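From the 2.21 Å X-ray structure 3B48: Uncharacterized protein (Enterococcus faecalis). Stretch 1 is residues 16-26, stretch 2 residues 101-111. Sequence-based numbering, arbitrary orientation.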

HETATM    1  N   MSE B  16      -4.674 -10.326  -3.669  1.00 30.63           N
HETATM    2  CA  MSE B  16      -5.535  -9.726  -2.648  1.00 33.90           C
HETATM    3  C   MSE B  16      -5.318  -8.214  -2.481  1.00 30.56           C
HETATM    4  O   MSE B  16      -6.293  -7.437  -2.397  1.00 29.63           O
HETATM    5  CB  MSE B  16      -5.352 -10.404  -1.304  1.00 33.32           C
HETATM    6  CG  MSE B  16      -6.346 -11.451  -0.996  1.00 37.66           C
HETATM    7 SE   MSE B  16      -6.287 -11.714   0.944  1.00 46.07          SE
HETATM    8  CE  MSE B  16      -8.102 -11.052   1.377  1.00 44.79           C
ATOM      9  N   ILE B  17      -4.050  -7.810  -2.422  1.00 28.50           N
ATOM     10  CA  ILE B  17      -3.696  -6.381  -2.282  1.00 26.55           C
ATOM     11  C   ILE B  17      -4.219  -5.565  -3.483  1.00 26.04           C
ATOM     12  O   ILE B  17      -4.987  -4.615  -3.295  1.00 26.64           O
ATOM     13  CB  ILE B  17      -2.158  -6.140  -2.053  1.00 25.78           C
ATOM     14  CG1 ILE B  17      -1.722  -6.706  -0.702  1.00 26.06           C
ATOM     15  CG2 ILE B  17      -1.829  -4.663  -2.174  1.00 24.32           C
ATOM     16  CD1 ILE B  17      -0.215  -6.629  -0.404  1.00 25.60           C
ATOM     17  N   THR B  18      -3.849  -5.945  -4.704  1.00 25.11           N
ATOM     18  CA  THR B  18      -4.239  -5.167  -5.873  1.00 24.87           C
ATOM     19  C   THR B  18      -5.748  -5.144  -6.147  1.00 25.28           C
ATOM     20  O   THR B  18      -6.261  -4.144  -6.669  1.00 25.63           O
ATOM     21  CB  THR B  18      -3.476  -5.603  -7.162  1.00 25.17           C
ATOM     22  OG1 THR B  18      -3.831  -6.942  -7.506  1.00 24.68           O
ATOM     23  CG2 THR B  18      -1.976  -5.552  -6.951  1.00 24.39           C
ATOM     24  N   ASP B  19      -6.450  -6.255  -5.868  1.00 25.41           N
ATOM     25  CA  ASP B  19      -7.908  -6.280  -5.982  1.00 25.33           C
ATOM     26  C   ASP B  19      -8.489  -5.332  -4.913  1.00 24.69           C
ATOM     27  O   ASP B  19      -9.403  -4.576  -5.170  1.00 23.33           O
ATOM     28  CB  ASP B  19      -8.498  -7.690  -5.712  1.00 25.68           C
ATOM     29  CG  ASP B  19      -8.267  -8.698  -6.830  1.00 25.60           C
ATOM     30  OD1 ASP B  19      -8.082  -8.369  -8.009  1.00 28.17           O
ATOM     31  OD2 ASP B  19      -8.325  -9.886  -6.506  1.00 29.61           O
ATOM     32  N   GLY B  20      -7.959  -5.426  -3.700  1.00 24.48           N
ATOM     33  CA  GLY B  20      -8.406  -4.594  -2.588  1.00 24.80           C
ATOM     34  C   GLY B  20      -8.243  -3.117  -2.852  1.00 24.69           C
ATOM     35  O   GLY B  20      -9.143  -2.319  -2.549  1.00 25.00           O
ATOM     36  N   ILE B  21      -7.100  -2.745  -3.430  1.00 25.21           N
ATOM     37  CA  ILE B  21      -6.839  -1.335  -3.803  1.00 25.43           C
ATOM     38  C   ILE B  21      -7.867  -0.857  -4.833  1.00 26.00           C
ATOM     39  O   ILE B  21      -8.457   0.213  -4.682  1.00 26.11           O
ATOM     40  CB  ILE B  21      -5.459  -1.151  -4.424  1.00 24.99           C
ATOM     41  CG1 ILE B  21      -4.334  -1.402  -3.425  1.00 25.40           C
ATOM     42  CG2 ILE B  21      -5.296   0.256  -5.009  1.00 25.74           C
ATOM     43  CD1 ILE B  21      -2.966  -1.343  -4.131  1.00 21.87           C
ATOM     44  N   LYS B  22      -8.068  -1.664  -5.875  1.00 26.16           N
ATOM     45  CA  LYS B  22      -8.961  -1.325  -6.979  1.00 26.68           C
ATOM     46  C   LYS B  22     -10.400  -1.140  -6.492  1.00 27.48           C
ATOM     47  O   LYS B  22     -11.058  -0.115  -6.758  1.00 27.60           O
ATOM     48  CB  LYS B  22      -8.869  -2.373  -8.091  1.00 26.07           C
ATOM     49  CG  LYS B  22     -10.047  -2.368  -9.096  1.00 24.79           C
ATOM     50  CD  LYS B  22      -9.691  -3.216 -10.319  1.00 26.57           C
ATOM     51  CE  LYS B  22     -10.863  -3.429 -11.251  1.00 26.97           C
ATOM     52  NZ  LYS B  22     -11.216  -2.226 -12.047  1.00 27.28           N
ATOM     53  N   GLU B  23     -10.863  -2.131  -5.758  1.00 28.26           N
ATOM     54  CA  GLU B  23     -12.167  -2.093  -5.111  1.00 30.21           C
ATOM     55  C   GLU B  23     -12.344  -0.880  -4.185  1.00 29.54           C
ATOM     56  O   GLU B  23     -13.377  -0.221  -4.238  1.00 28.51           O
ATOM     57  CB  GLU B  23     -12.391  -3.437  -4.397  1.00 30.11           C
ATOM     58  CG  GLU B  23     -13.097  -3.431  -3.042  1.00 32.73           C
ATOM     59  CD  GLU B  23     -13.184  -4.841  -2.461  1.00 33.76           C
ATOM     60  OE1 GLU B  23     -13.287  -5.804  -3.270  1.00 39.16           O
ATOM     61  OE2 GLU B  23     -13.154  -4.995  -1.207  1.00 37.80           O
HETATM   62  N   MSE B  24     -11.319  -0.582  -3.377  1.00 30.44           N
HETATM   63  CA  MSE B  24     -11.352   0.536  -2.415  1.00 31.08           C
HETATM   64  C   MSE B  24     -11.429   1.879  -3.110  1.00 29.79           C
HETATM   65  O   MSE B  24     -12.285   2.693  -2.816  1.00 29.54           O
HETATM   66  CB  MSE B  24     -10.149   0.501  -1.483  1.00 30.43           C
HETATM   67  CG  MSE B  24     -10.229   1.521  -0.365  1.00 32.10           C
HETATM   68 SE   MSE B  24      -8.626   1.533   0.753  1.00 36.61          SE
HETATM   69  CE  MSE B  24      -7.333   2.119  -0.607  1.00 34.04           C
ATOM     70  N   ILE B  25     -10.534   2.107  -4.051  1.00 29.75           N
ATOM     71  CA  ILE B  25     -10.567   3.328  -4.826  1.00 29.20           C
ATOM     72  C   ILE B  25     -11.909   3.515  -5.585  1.00 29.81           C
ATOM     73  O   ILE B  25     -12.530   4.573  -5.503  1.00 29.80           O
ATOM     74  CB  ILE B  25      -9.400   3.335  -5.804  1.00 28.79           C
ATOM     75  CG1 ILE B  25      -8.091   3.502  -5.028  1.00 27.67           C
ATOM     76  CG2 ILE B  25      -9.597   4.406  -6.841  1.00 26.49           C
ATOM     77  CD1 ILE B  25      -6.903   3.514  -5.887  1.00 28.32           C
ATOM     78  N   GLU B  26     -12.346   2.490  -6.310  1.00 30.42           N
ATOM     79  CA  GLU B  26     -13.606   2.551  -7.082  1.00 31.15           C
ATOM     80  C   GLU B  26     -14.825   2.824  -6.219  1.00 31.03           C
ATOM     81  O   GLU B  26     -15.716   3.570  -6.610  1.00 31.34           O
ATOM     82  CB  GLU B  26     -13.819   1.266  -7.867  1.00 30.51           C
ATOM     83  CG  GLU B  26     -12.805   1.129  -8.948  1.00 32.20           C
ATOM     84  CD  GLU B  26     -12.946  -0.125  -9.730  1.00 33.39           C
ATOM     85  OE1 GLU B  26     -13.765  -1.003  -9.359  1.00 31.28           O
ATOM     86  OE2 GLU B  26     -12.211  -0.223 -10.736  1.00 36.35           O
ATOM     87  N   PRO B 101       4.592   4.962  -3.272  1.00 26.33           N
ATOM     88  CA  PRO B 101       4.097   3.752  -2.640  1.00 26.06           C
ATOM     89  C   PRO B 101       2.837   3.280  -3.330  1.00 26.15           C
ATOM     90  O   PRO B 101       2.110   4.092  -3.913  1.00 25.45           O
ATOM     91  CB  PRO B 101       3.824   4.162  -1.192  1.00 26.45           C
ATOM     92  CG  PRO B 101       3.750   5.629  -1.178  1.00 25.54           C
ATOM     93  CD  PRO B 101       4.463   6.146  -2.401  1.00 25.81           C
ATOM     94  N   LEU B 102       2.617   1.964  -3.269  1.00 25.89           N
ATOM     95  CA  LEU B 102       1.579   1.295  -3.997  1.00 26.28           C
ATOM     96  C   LEU B 102       0.139   1.822  -3.725  1.00 26.42           C
ATOM     97  O   LEU B 102      -0.537   2.286  -4.669  1.00 27.29           O
ATOM     98  CB  LEU B 102       1.679  -0.231  -3.779  1.00 25.72           C
ATOM     99  CG  LEU B 102       0.624  -1.084  -4.485  1.00 26.58           C
ATOM    100  CD1 LEU B 102       0.656  -0.976  -6.048  1.00 25.12           C
ATOM    101  CD2 LEU B 102       0.681  -2.519  -4.050  1.00 26.86           C
ATOM    102  N   VAL B 103      -0.341   1.707  -2.479  1.00 24.90           N
ATOM    103  CA  VAL B 103      -1.711   2.130  -2.146  1.00 23.39           C
ATOM    104  C   VAL B 103      -1.878   3.656  -2.294  1.00 22.95           C
ATOM    105  O   VAL B 103      -2.720   4.144  -3.077  1.00 22.27           O
ATOM    106  CB  VAL B 103      -2.148   1.682  -0.702  1.00 23.31           C
ATOM    107  CG1 VAL B 103      -3.593   2.185  -0.398  1.00 22.17           C
ATOM    108  CG2 VAL B 103      -2.068   0.160  -0.548  1.00 20.36           C
ATOM    109  N   GLU B 104      -1.052   4.384  -1.548  1.00 22.64           N
ATOM    110  CA  GLU B 104      -1.135   5.822  -1.480  1.00 23.38           C
ATOM    111  C   GLU B 104      -0.788   6.532  -2.778  1.00 23.55           C
ATOM    112  O   GLU B 104      -1.459   7.476  -3.139  1.00 24.27           O
ATOM    113  CB  GLU B 104      -0.321   6.368  -0.305  1.00 22.99           C
ATOM    114  CG  GLU B 104      -0.742   5.792   1.073  1.00 24.17           C
ATOM    115  CD  GLU B 104       0.050   4.524   1.468  1.00 23.79           C
ATOM    116  OE1 GLU B 104       0.643   3.836   0.597  1.00 24.12           O
ATOM    117  OE2 GLU B 104       0.091   4.223   2.664  1.00 22.68           O
ATOM    118  N   GLY B 105       0.247   6.091  -3.485  1.00 24.12           N
ATOM    119  CA  GLY B 105       0.537   6.629  -4.828  1.00 24.69           C
ATOM    120  C   GLY B 105      -0.634   6.483  -5.791  1.00 25.07           C
ATOM    121  O   GLY B 105      -1.101   7.468  -6.381  1.00 24.53           O
ATOM    122  N   ALA B 106      -1.145   5.258  -5.915  1.00 25.25           N
ATOM    123  CA  ALA B 106      -2.269   4.980  -6.836  1.00 24.69           C
ATOM    124  C   ALA B 106      -3.513   5.844  -6.527  1.00 25.26           C
ATOM    125  O   ALA B 106      -4.156   6.401  -7.437  1.00 25.32           O
ATOM    126  CB  ALA B 106      -2.609   3.489  -6.791  1.00 24.80           C
ATOM    127  N   PHE B 107      -3.843   5.956  -5.239  1.00 24.95           N
ATOM    128  CA  PHE B 107      -5.026   6.689  -4.828  1.00 25.42           C
ATOM    129  C   PHE B 107      -4.825   8.149  -5.185  1.00 25.99           C
ATOM    130  O   PHE B 107      -5.740   8.783  -5.713  1.00 25.53           O
ATOM    131  CB  PHE B 107      -5.348   6.511  -3.318  1.00 25.21           C
ATOM    132  CG  PHE B 107      -6.404   7.475  -2.802  1.00 26.33           C
ATOM    133  CD1 PHE B 107      -7.772   7.193  -2.948  1.00 23.77           C
ATOM    134  CD2 PHE B 107      -6.035   8.687  -2.224  1.00 25.91           C
ATOM    135  CE1 PHE B 107      -8.737   8.103  -2.516  1.00 22.48           C
ATOM    136  CE2 PHE B 107      -7.015   9.585  -1.751  1.00 27.24           C
ATOM    137  CZ  PHE B 107      -8.362   9.278  -1.907  1.00 24.70           C
ATOM    138  N   ALA B 108      -3.635   8.678  -4.871  1.00 26.75           N
ATOM    139  CA  ALA B 108      -3.258  10.049  -5.243  1.00 26.90           C
ATOM    140  C   ALA B 108      -3.302  10.250  -6.773  1.00 28.17           C
ATOM    141  O   ALA B 108      -3.958  11.181  -7.256  1.00 27.94           O
ATOM    142  CB  ALA B 108      -1.910  10.393  -4.702  1.00 26.01           C
ATOM    143  N   SER B 109      -2.651   9.373  -7.550  1.00 28.52           N
ATOM    144  CA  SER B 109      -2.817   9.467  -9.013  1.00 29.26           C
ATOM    145  C   SER B 109      -4.293   9.475  -9.408  1.00 28.40           C
ATOM    146  O   SER B 109      -4.703  10.310 -10.166  1.00 28.59           O
ATOM    147  CB  SER B 109      -2.038   8.377  -9.761  1.00 29.33           C
ATOM    148  OG  SER B 109      -0.657   8.692  -9.731  1.00 33.45           O
ATOM    149  N   ALA B 110      -5.090   8.565  -8.863  1.00 29.06           N
ATOM    150  CA  ALA B 110      -6.509   8.438  -9.261  1.00 29.32           C
ATOM    151  C   ALA B 110      -7.372   9.643  -8.913  1.00 29.77           C
ATOM    152  O   ALA B 110      -8.251  10.036  -9.679  1.00 29.43           O
ATOM    153  CB  ALA B 110      -7.121   7.177  -8.671  1.00 29.59           C
ATOM    154  N   ILE B 111      -7.151  10.221  -7.738  1.00 30.69           N
ATOM    155  CA  ILE B 111      -8.018  11.282  -7.300  1.00 31.32           C
ATOM    156  C   ILE B 111      -7.698  12.581  -8.050  1.00 31.76           C
ATOM    157  O   ILE B 111      -8.585  13.431  -8.235  1.00 32.51           O
ATOM    158  CB  ILE B 111      -8.047  11.418  -5.727  1.00 31.59           C
ATOM    159  CG1 ILE B 111      -9.496  11.309  -5.179  1.00 31.49           C
ATOM    160  CG2 ILE B 111      -7.235  12.651  -5.213  1.00 32.10           C
ATOM    161  CD1 ILE B 111     -10.645  12.027  -6.010  1.00 32.08           C
TER

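What holds these two helices together? Apolar packing: side chains meet side chains, and Ile25 also reaches the partner's backbone; no hydrogen bond or salt bridge crosses between the stretches, and 379 Å² is buried in all. The helices run in broadly the same direction, their axes 32° apart and 10.6 Å from each other at closest approach. Ile21 lies level with Val103 and Ile25 with Phe107, so the contact repeats one helical turn later.

How do the three isoleucines reach across? Ile17, Ile21 and Ile25, spaced four residues apart, all point CA-to-CB toward the partner and all adopt chi1 m, chi2 t. Branching at CB gives each isoleucine two apolar arms; chi1 m and chi2 t set their directions, with CD1 extended. Ile21 places CD1 3.6 Å from CG of Leu102, and its CG1 lies 4.0 Å from CG2 of Val103. In Ile25, CD1 comes 3.8 Å from CA of Phe107, while CG2 meets CB of Ala110 at 4.1 Å.

How does the second helix receive them? Leu102, with chi1 t and chi2 p, brings CD2 to 3.8 Å from CG2 of Ile17. Val103 leaves CB sideways, yet with chi1 t its two methyls serve different neighbours: CG2 faces Ile21, and CG1 lies 3.7 Å from CE of Met24. That selenomethionine runs t, t through chi1 and chi2, then turns at chi3 to p, carrying its terminal methyl to the valine.

How do alanines and a ring fit around Ile25? Ala106 and Ala110 both point CA-to-CB toward the first helix, and their side chains end at CB; Ile25 CD1 comes within 4.4 Å of Ala106 CB and 4.2 Å of Ala106 C. Phe107 starts sideways with chi1 t, and its ring meets CG1 of Ile25 with its edge, near the ring plane.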